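Local coordinates for OxyA protein (Actinoplanes teichomyceticus, PDB 5HH3), which is a heme-dependent cytochrome P450 monooxygenase, a phenolic coupling enzyme that probably cyclises a peptide precursor in glycopeptide antibiotic biosynthesis, at residues F146-A151 against G239-A244; V243-A248 against P387-A392. All coordinates share one frame; numbering follows the deposited sequence.

Contact 1 (F146-A151 against G239-A244). With HEM (protoporphyrin IX containing Fe), chain G.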
ATOM      1  N   PHE B 146      13.551  25.307 -13.685  1.00 35.91           N
ATOM      2  CA  PHE B 146      13.515  26.182 -12.523  1.00 35.52           C
ATOM      3  C   PHE B 146      13.426  25.327 -11.258  1.00 34.59           C
ATOM      4  O   PHE B 146      14.312  25.392 -10.400  1.00 34.26           O
ATOM      5  CB  PHE B 146      12.357  27.175 -12.654  1.00 35.70           C
ATOM      6  CG  PHE B 146      12.206  28.123 -11.495  1.00 34.88           C
ATOM      7  CD1 PHE B 146      13.152  29.108 -11.256  1.00 35.38           C
ATOM      8  CD2 PHE B 146      11.080  28.064 -10.671  1.00 34.63           C
ATOM      9  CE1 PHE B 146      13.013  29.998 -10.207  1.00 34.88           C
ATOM     10  CE2 PHE B 146      10.931  28.957  -9.618  1.00 34.37           C
ATOM     11  CZ  PHE B 146      11.908  29.924  -9.386  1.00 34.61           C
ATOM     12  N   GLY B 147      12.387  24.505 -11.146  1.00 33.33           N
ATOM     13  CA  GLY B 147      12.210  23.702  -9.943  1.00 32.65           C
ATOM     14  C   GLY B 147      13.393  22.811  -9.626  1.00 33.43           C
ATOM     15  O   GLY B 147      14.034  22.954  -8.570  1.00 32.97           O
ATOM     16  N   TRP B 148      13.717  21.915 -10.553  1.00 34.05           N
ATOM     17  CA  TRP B 148      14.775  20.933 -10.307  1.00 35.32           C
ATOM     18  C   TRP B 148      16.195  21.498 -10.374  1.00 35.67           C
ATOM     19  O   TRP B 148      17.055  21.106  -9.582  1.00 34.18           O
ATOM     20  CB  TRP B 148      14.599  19.716 -11.223  1.00 37.26           C
ATOM     21  CG  TRP B 148      13.582  18.831 -10.617  1.00 38.42           C
ATOM     22  CD1 TRP B 148      12.251  18.722 -10.945  1.00 39.01           C
ATOM     23  CD2 TRP B 148      13.782  18.009  -9.474  1.00 39.18           C
ATOM     24  NE1 TRP B 148      11.635  17.845 -10.106  1.00 38.87           N
ATOM     25  CE2 TRP B 148      12.547  17.390  -9.186  1.00 38.59           C
ATOM     26  CE3 TRP B 148      14.899  17.715  -8.675  1.00 39.35           C
ATOM     27  CZ2 TRP B 148      12.396  16.472  -8.137  1.00 38.76           C
ATOM     28  CZ3 TRP B 148      14.750  16.813  -7.630  1.00 39.32           C
ATOM     29  CH2 TRP B 148      13.505  16.193  -7.374  1.00 39.06           C
ATOM     30  N   SER B 149      16.415  22.437 -11.285  1.00 35.23           N
ATOM     31  CA  SER B 149      17.709  23.106 -11.423  1.00 36.31           C
ATOM     32  C   SER B 149      18.089  23.769 -10.109  1.00 35.53           C
ATOM     33  O   SER B 149      19.181  23.544  -9.592  1.00 35.51           O
ATOM     34  CB  SER B 149      17.661  24.159 -12.542  1.00 37.28           C
ATOM     35  OG  SER B 149      18.855  24.897 -12.584  1.00 38.57           O
ATOM     36  N   VAL B 150      17.178  24.566  -9.565  1.00 34.57           N
ATOM     37  CA  VAL B 150      17.418  25.228  -8.278  1.00 34.94           C
ATOM     38  C   VAL B 150      17.468  24.228  -7.114  1.00 34.11           C
ATOM     39  O   VAL B 150      18.387  24.287  -6.314  1.00 34.40           O
ATOM     40  CB  VAL B 150      16.380  26.332  -7.999  1.00 34.64           C
ATOM     41  CG1 VAL B 150      16.551  26.893  -6.590  1.00 34.47           C
ATOM     42  CG2 VAL B 150      16.527  27.440  -9.039  1.00 35.29           C
ATOM     43  N   ALA B 151      16.515  23.303  -7.048  1.00 33.54           N
ATOM     44  CA  ALA B 151      16.460  22.352  -5.910  1.00 33.40           C
ATOM     45  C   ALA B 151      17.708  21.464  -5.781  1.00 34.52           C
ATOM     46  O   ALA B 151      18.262  21.337  -4.695  1.00 33.81           O
ATOM     47  CB  ALA B 151      15.205  21.493  -5.961  1.00 32.33           C
ATOM     48  N   GLY B 239      14.071  15.937   0.210  1.00 32.05           N
ATOM     49  CA  GLY B 239      14.198  17.381   0.418  1.00 32.02           C
ATOM     50  C   GLY B 239      14.170  18.121  -0.910  1.00 31.66           C
ATOM     51  O   GLY B 239      13.331  18.994  -1.122  1.00 31.91           O
ATOM     52  N   ALA B 240      15.048  17.722  -1.817  1.00 31.59           N
ATOM     53  CA  ALA B 240      15.137  18.328  -3.148  1.00 32.09           C
ATOM     54  C   ALA B 240      13.813  18.230  -3.920  1.00 31.92           C
ATOM     55  O   ALA B 240      13.415  19.185  -4.580  1.00 29.97           O
ATOM     56  CB  ALA B 240      16.247  17.682  -3.946  1.00 33.18           C
ATOM     57  N   ASP B 241      13.154  17.072  -3.816  1.00 32.61           N
ATOM     58  CA  ASP B 241      11.825  16.841  -4.405  1.00 33.53           C
ATOM     59  C   ASP B 241      10.781  17.829  -3.909  1.00 32.43           C
ATOM     60  O   ASP B 241      10.067  18.438  -4.730  1.00 31.70           O
ATOM     61  CB  ASP B 241      11.329  15.406  -4.153  1.00 34.29           C
ATOM     62  CG  ASP B 241      10.039  15.106  -4.892  1.00 35.42           C
ATOM     63  OD1 ASP B 241      10.115  14.785  -6.082  1.00 37.84           O
ATOM     64  OD2 ASP B 241       8.949  15.225  -4.298  1.00 35.59           O
ATOM     65  N   GLN B 242      10.724  17.999  -2.589  1.00 31.68           N
ATOM     66  CA  GLN B 242       9.828  18.963  -1.942  1.00 31.82           C
ATOM     67  C   GLN B 242      10.065  20.381  -2.473  1.00 31.18           C
ATOM     68  O   GLN B 242       9.118  21.090  -2.814  1.00 29.48           O
ATOM     69  CB  GLN B 242      10.013  18.967  -0.420  1.00 33.08           C
ATOM     70  CG  GLN B 242       9.516  17.734   0.320  1.00 34.38           C
ATOM     71  CD  GLN B 242       8.123  17.906   0.925  1.00 35.23           C
ATOM     72  OE1 GLN B 242       7.222  18.596   0.374  1.00 36.92           O
ATOM     73  NE2 GLN B 242       7.922  17.265   2.059  1.00 35.48           N
ATOM     74  N   VAL B 243      11.338  20.766  -2.564  1.00 30.58           N
ATOM     75  CA  VAL B 243      11.698  22.103  -2.994  1.00 30.08           C
ATOM     76  C   VAL B 243      11.375  22.303  -4.480  1.00 29.74           C
ATOM     77  O   VAL B 243      10.828  23.324  -4.842  1.00 28.94           O
ATOM     78  CB  VAL B 243      13.176  22.411  -2.713  1.00 31.19           C
ATOM     79  CG1 VAL B 243      13.627  23.706  -3.396  1.00 31.50           C
ATOM     80  CG2 VAL B 243      13.413  22.468  -1.202  1.00 31.83           C
ATOM     81  N   ALA B 244      11.744  21.344  -5.327  1.00 29.72           N
ATOM     82  CA  ALA B 244      11.445  21.420  -6.752  1.00 29.98           C
ATOM     83  C   ALA B 244       9.948  21.514  -7.034  1.00 30.02           C
ATOM     84  O   ALA B 244       9.521  22.349  -7.852  1.00 29.63           O
ATOM     85  CB  ALA B 244      12.038  20.236  -7.491  1.00 31.38           C
TER
HETATM   86  CHA HEM G 401       9.254  16.502   7.895  1.00 28.02           C
HETATM   87  CHB HEM G 401      13.499  17.575   5.808  1.00 30.51           C
HETATM   88  CHC HEM G 401      11.204  20.587   2.751  1.00 30.69           C
HETATM   89  CHD HEM G 401       7.013  19.556   4.900  1.00 28.31           C
HETATM   90  C1A HEM G 401      10.588  16.520   7.564  1.00 30.41           C
HETATM   91  C2A HEM G 401      11.566  15.670   8.152  1.00 30.00           C
HETATM   92  C3A HEM G 401      12.761  15.979   7.576  1.00 30.86           C
HETATM   93  C4A HEM G 401      12.530  17.012   6.625  1.00 31.46           C
HETATM   94  CMA HEM G 401      14.091  15.329   7.865  1.00 31.68           C
HETATM   95  CAA HEM G 401      11.315  14.634   9.230  1.00 28.43           C
HETATM   96  CBA HEM G 401      11.438  15.308  10.596  1.00 27.63           C
HETATM   97  CGA HEM G 401      11.177  14.386  11.777  1.00 28.21           C
HETATM   98  O1A HEM G 401      10.498  13.336  11.671  1.00 26.09           O
HETATM   99  O2A HEM G 401      11.640  14.690  12.909  1.00 27.86           O
HETATM  100  C1B HEM G 401      13.252  18.493   4.767  1.00 31.57           C
HETATM  101  C2B HEM G 401      14.264  19.024   3.896  1.00 32.86           C
HETATM  102  C3B HEM G 401      13.629  19.879   3.021  1.00 33.45           C
HETATM  103  C4B HEM G 401      12.191  19.844   3.404  1.00 31.80           C
HETATM  104  CMB HEM G 401      15.745  18.713   3.931  1.00 32.75           C
HETATM  105  CAB HEM G 401      14.159  20.741   1.933  1.00 35.33           C
HETATM  106  CBB HEM G 401      15.441  20.977   1.641  1.00 39.36           C
HETATM  107  C1C HEM G 401       9.844  20.579   3.037  1.00 30.37           C
HETATM  108  C2C HEM G 401       8.858  21.326   2.357  1.00 29.88           C
HETATM  109  C3C HEM G 401       7.637  21.024   2.975  1.00 31.49           C
HETATM  110  C4C HEM G 401       7.926  20.095   4.035  1.00 30.10           C
HETATM  111  CMC HEM G 401       9.092  22.253   1.179  1.00 30.30           C
HETATM  112  CAC HEM G 401       6.270  21.528   2.686  1.00 33.21           C
HETATM  113  CBC HEM G 401       5.934  22.450   1.787  1.00 38.31           C
HETATM  114  C1D HEM G 401       7.338  18.625   5.885  1.00 28.56           C
HETATM  115  C2D HEM G 401       6.283  18.045   6.743  1.00 29.49           C
HETATM  116  C3D HEM G 401       6.897  17.194   7.577  1.00 28.43           C
HETATM  117  C4D HEM G 401       8.328  17.266   7.213  1.00 27.50           C
HETATM  118  CMD HEM G 401       4.791  18.293   6.737  1.00 28.15           C
HETATM  119  CAD HEM G 401       6.209  16.360   8.650  1.00 26.89           C
HETATM  120  CBD HEM G 401       5.625  15.030   8.149  1.00 26.24           C
HETATM  121  CGD HEM G 401       4.948  14.262   9.295  1.00 26.34           C
HETATM  122  O1D HEM G 401       4.440  13.137   9.133  1.00 25.33           O
HETATM  123  O2D HEM G 401       4.851  14.707  10.447  1.00 25.65           O
HETATM  124  NA  HEM G 401      11.194  17.349   6.641  1.00 30.75           N
HETATM  125  NB  HEM G 401      12.070  19.029   4.450  1.00 31.09           N
HETATM  126  NC  HEM G 401       9.273  19.882   4.064  1.00 29.88           N
HETATM  127  ND  HEM G 401       8.556  18.156   6.225  1.00 28.17           N
HETATM  128 FE   HEM G 401      10.239  18.580   5.386  1.00 28.35          FE
HETATM  129  O   HOH W   1      10.042  16.873   4.173  1.00 34.09           O
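The indole of W148 lies over the methyl group of A244 as a CH-pi contact: A244 CB stands 3.4 Å from the centroid of the five-membered ring and 12° off its normal. The same ring system extends over A240 O, while D241 CA approaches W148 CH2 obliquely. At its edge, D241 OD1 lies in the ring plane, 3.5 Å from W148 CZ2, with the carboxylate inclined to the indole; OD2 forms a salt bridge with R245 NE. Beside the indole, A151 CB presses on A240 O at 3.2 Å. V243 has CG1 anti to its backbone N (chi1 169°), where it meets A151 CB at 3.7 Å. G147, lacking a side chain, lets its CA come within 4.0 Å of A244 CA. The segment axes accordingly approach to 8.3 Å, their directions 140° apart. Around the far side of helix 225-256, Q242 NE2 donates to a water at 3.0 Å, and that water's oxygen coordinates the heme iron. This is the E-helix to I-helix interface of the P450 core. Helix 351-368 packs on V150 and V243 through V357, and helix 112-136 reaches V150 through S129, completing the four-helix bundle.

Contact 2 (V243-A248 against P387-A392). With ACT (acetate ion), chain O.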
ATOM      1  N   VAL B 243      11.338  20.766  -2.564  1.00 30.58           N
ATOM      2  CA  VAL B 243      11.698  22.103  -2.994  1.00 30.08           C
ATOM      3  C   VAL B 243      11.375  22.303  -4.480  1.00 29.74           C
ATOM      4  O   VAL B 243      10.828  23.324  -4.842  1.00 28.94           O
ATOM      5  CB  VAL B 243      13.176  22.411  -2.713  1.00 31.19           C
ATOM      6  CG1 VAL B 243      13.627  23.706  -3.396  1.00 31.50           C
ATOM      7  CG2 VAL B 243      13.413  22.468  -1.202  1.00 31.83           C
ATOM      8  N   ALA B 244      11.744  21.344  -5.327  1.00 29.72           N
ATOM      9  CA  ALA B 244      11.445  21.420  -6.752  1.00 29.98           C
ATOM     10  C   ALA B 244       9.948  21.514  -7.034  1.00 30.02           C
ATOM     11  O   ALA B 244       9.521  22.349  -7.852  1.00 29.63           O
ATOM     12  CB  ALA B 244      12.038  20.236  -7.491  1.00 31.38           C
ATOM     13  N   ARG B 245       9.143  20.685  -6.357  1.00 29.10           N
ATOM     14  CA  ARG B 245       7.694  20.691  -6.570  1.00 28.88           C
ATOM     15  C   ARG B 245       7.057  22.004  -6.156  1.00 28.54           C
ATOM     16  O   ARG B 245       6.174  22.508  -6.851  1.00 28.67           O
ATOM     17  CB  ARG B 245       7.005  19.505  -5.872  1.00 29.16           C
ATOM     18  CG  ARG B 245       7.247  18.176  -6.599  1.00 30.92           C
ATOM     19  CD  ARG B 245       6.469  17.002  -6.004  1.00 30.39           C
ATOM     20  NE  ARG B 245       6.683  16.838  -4.577  1.00 30.72           N
ATOM     21  CZ  ARG B 245       5.929  17.328  -3.595  1.00 31.51           C
ATOM     22  NH1 ARG B 245       4.829  18.079  -3.809  1.00 31.39           N
ATOM     23  NH2 ARG B 245       6.303  17.081  -2.351  1.00 34.28           N
ATOM     24  N   PHE B 246       7.506  22.559  -5.033  1.00 28.13           N
ATOM     25  CA  PHE B 246       7.044  23.870  -4.580  1.00 28.66           C
ATOM     26  C   PHE B 246       7.389  25.015  -5.555  1.00 29.16           C
ATOM     27  O   PHE B 246       6.554  25.868  -5.816  1.00 29.10           O
ATOM     28  CB  PHE B 246       7.613  24.192  -3.208  1.00 29.01           C
ATOM     29  CG  PHE B 246       7.040  25.428  -2.609  1.00 30.04           C
ATOM     30  CD1 PHE B 246       7.592  26.674  -2.889  1.00 31.40           C
ATOM     31  CD2 PHE B 246       5.925  25.356  -1.780  1.00 30.84           C
ATOM     32  CE1 PHE B 246       7.050  27.823  -2.349  1.00 31.75           C
ATOM     33  CE2 PHE B 246       5.359  26.505  -1.256  1.00 31.21           C
ATOM     34  CZ  PHE B 246       5.937  27.733  -1.511  1.00 31.99           C
ATOM     35  N   LEU B 247       8.631  25.052  -6.035  1.00 28.99           N
ATOM     36  CA  LEU B 247       9.059  26.101  -6.964  1.00 30.38           C
ATOM     37  C   LEU B 247       8.293  26.021  -8.292  1.00 30.76           C
ATOM     38  O   LEU B 247       7.940  27.050  -8.857  1.00 30.44           O
ATOM     39  CB  LEU B 247      10.574  26.039  -7.212  1.00 30.59           C
ATOM     40  CG  LEU B 247      11.482  26.436  -6.044  1.00 30.60           C
ATOM     41  CD1 LEU B 247      12.943  26.207  -6.421  1.00 30.94           C
ATOM     42  CD2 LEU B 247      11.246  27.876  -5.620  1.00 31.32           C
ATOM     43  N   ALA B 248       8.008  24.803  -8.761  1.00 31.30           N
ATOM     44  CA  ALA B 248       7.180  24.623  -9.964  1.00 32.44           C
ATOM     45  C   ALA B 248       5.758  25.139  -9.720  1.00 32.13           C
ATOM     46  O   ALA B 248       5.226  25.858 -10.560  1.00 32.47           O
ATOM     47  CB  ALA B 248       7.169  23.168 -10.427  1.00 32.50           C
ATOM     48  N   PRO B 387       2.005  13.806  -3.565  1.00 33.32           N
ATOM     49  CA  PRO B 387       1.735  15.220  -3.296  1.00 32.32           C
ATOM     50  C   PRO B 387       1.965  16.151  -4.510  1.00 33.40           C
ATOM     51  O   PRO B 387       2.666  15.773  -5.469  1.00 34.80           O
ATOM     52  CB  PRO B 387       2.678  15.542  -2.154  1.00 31.70           C
ATOM     53  CG  PRO B 387       3.828  14.564  -2.308  1.00 33.01           C
ATOM     54  CD  PRO B 387       3.261  13.334  -2.950  1.00 33.77           C
ATOM     55  N   PHE B 388       1.381  17.352  -4.424  1.00 33.26           N
ATOM     56  CA  PHE B 388       1.296  18.352  -5.508  1.00 32.98           C
ATOM     57  C   PHE B 388       2.441  18.295  -6.514  1.00 32.12           C
ATOM     58  O   PHE B 388       3.550  18.753  -6.237  1.00 29.53           O
ATOM     59  CB  PHE B 388       1.229  19.782  -4.950  1.00 34.94           C
ATOM     60  CG  PHE B 388       0.607  20.780  -5.906  1.00 38.68           C
ATOM     61  CD1 PHE B 388       1.280  21.238  -7.016  1.00 41.64           C
ATOM     62  CD2 PHE B 388      -0.657  21.253  -5.688  1.00 43.62           C
ATOM     63  CE1 PHE B 388       0.682  22.156  -7.888  1.00 43.74           C
ATOM     64  CE2 PHE B 388      -1.265  22.170  -6.560  1.00 45.14           C
ATOM     65  CZ  PHE B 388      -0.584  22.623  -7.648  1.00 43.30           C
ATOM     66  N   ASP B 389       2.129  17.778  -7.688  1.00 31.66           N
ATOM     67  CA  ASP B 389       3.115  17.400  -8.649  1.00 33.72           C
ATOM     68  C   ASP B 389       2.751  17.927 -10.039  1.00 34.39           C
ATOM     69  O   ASP B 389       2.045  17.261 -10.821  1.00 34.74           O
ATOM     70  CB  ASP B 389       3.234  15.881  -8.651  1.00 35.53           C
ATOM     71  CG  ASP B 389       4.197  15.376  -9.688  1.00 38.45           C
ATOM     72  OD1 ASP B 389       5.080  16.149 -10.104  1.00 42.13           O
ATOM     73  OD2 ASP B 389       4.064  14.210 -10.086  1.00 40.66           O
ATOM     74  N   VAL B 390       3.241  19.126 -10.340  1.00 33.74           N
ATOM     75  CA  VAL B 390       3.096  19.687 -11.680  1.00 34.63           C
ATOM     76  C   VAL B 390       4.031  18.904 -12.595  1.00 35.87           C
ATOM     77  O   VAL B 390       5.241  18.959 -12.427  1.00 36.16           O
ATOM     78  CB  VAL B 390       3.445  21.181 -11.743  1.00 34.56           C
ATOM     79  CG1 VAL B 390       3.224  21.718 -13.165  1.00 36.41           C
ATOM     80  CG2 VAL B 390       2.631  21.966 -10.724  1.00 33.61           C
ATOM     81  N   GLU B 391       3.463  18.197 -13.564  1.00 37.58           N
ATOM     82  CA  GLU B 391       4.229  17.321 -14.442  1.00 40.00           C
ATOM     83  C   GLU B 391       5.030  18.075 -15.521  1.00 40.52           C
ATOM     84  O   GLU B 391       6.123  17.652 -15.890  1.00 40.44           O
ATOM     85  CB  GLU B 391       3.313  16.287 -15.086  1.00 43.07           C
ATOM     86  CG  GLU B 391       2.652  15.377 -14.055  1.00 44.28           C
ATOM     87  CD  GLU B 391       1.861  14.248 -14.674  1.00 47.50           C
ATOM     88  OE1 GLU B 391       1.810  13.158 -14.068  1.00 50.73           O
ATOM     89  OE2 GLU B 391       1.289  14.438 -15.769  1.00 52.21           O
ATOM     90  N   ALA B 392       4.488  19.181 -16.012  1.00 39.57           N
ATOM     91  CA  ALA B 392       5.173  20.020 -17.009  1.00 40.93           C
ATOM     92  C   ALA B 392       4.558  21.418 -16.959  1.00 40.16           C
ATOM     93  O   ALA B 392       3.345  21.541 -16.801  1.00 40.22           O
ATOM     94  CB  ALA B 392       5.033  19.416 -18.396  1.00 42.64           C
TER
HETATM   95  C   ACT O 409       8.557  13.946  -0.834  1.00 83.36           C
HETATM   96  O   ACT O 409       9.466  13.143  -1.142  1.00 84.47           O
HETATM   97  OXT ACT O 409       8.372  15.006  -1.473  1.00 80.17           O
HETATM   98  CH3 ACT O 409       7.669  13.623   0.333  1.00 80.27           C
HETATM   99  O   HOH W   2       4.670  20.604  -8.211  1.00 31.17           O
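The flat guanidinium of R245 carries P387 CG over one face, 3.5 Å above the plane and displaced toward the rim, while F388 O and an acetate oxygen sit at its edge, in plane. The F388 ring has a bridging water at its own edge. In the P450 fold this joins the long heme-side helix 225-256 to the irregular segment ahead of strand 394-396. R245 NH1 donates to F388 O at 2.8 Å in a nearly straight bond (164° at the hydrogen), although the donor stands 41° above the carbonyl plane. A bend at chi3 (-53°) turns NE out of the extended line of the chain. Three more partners hold the guanidinium: D241 OD2 at NE, T284 O at NH1, and acetate OXT 3.1 Å from NH2, the acetate being an ion probably left from crystallisation. Such multiple bonding fixes the plane against which P387, preceded by a cis peptide, is laid crosswise. The water accepts from V390 N at 3.0 Å. Its oxygen also lies 2.8 Å from R245 O and 2.9 Å from F388 O, linking helix and loop backbones. One turn on, A248 CB meets V390 CB at 4.4 Å.

How the contacts relate
From the N terminus, the chain reaches contact 1 on helix 142-159 and runs through 87 residues, mostly helical, before helix 225-256 closes that loop. Contact 2 starts on the same helix, sharing V243 and A244, and closes a 138-residue loop at 387-392 after four helices, from 258-266 to 351-368, and several short strands. The two loops are therefore consecutive, neither nested nor crossed, with helix 225-256 as their common member. Their centres are 8 Å apart, and they touch directly: F146 CE2 packs 3.6 Å from L247 O. Together, contacts 1 and 2 tie an earlier helix of the core bundle and the C-terminal loop to one helix beside the heme.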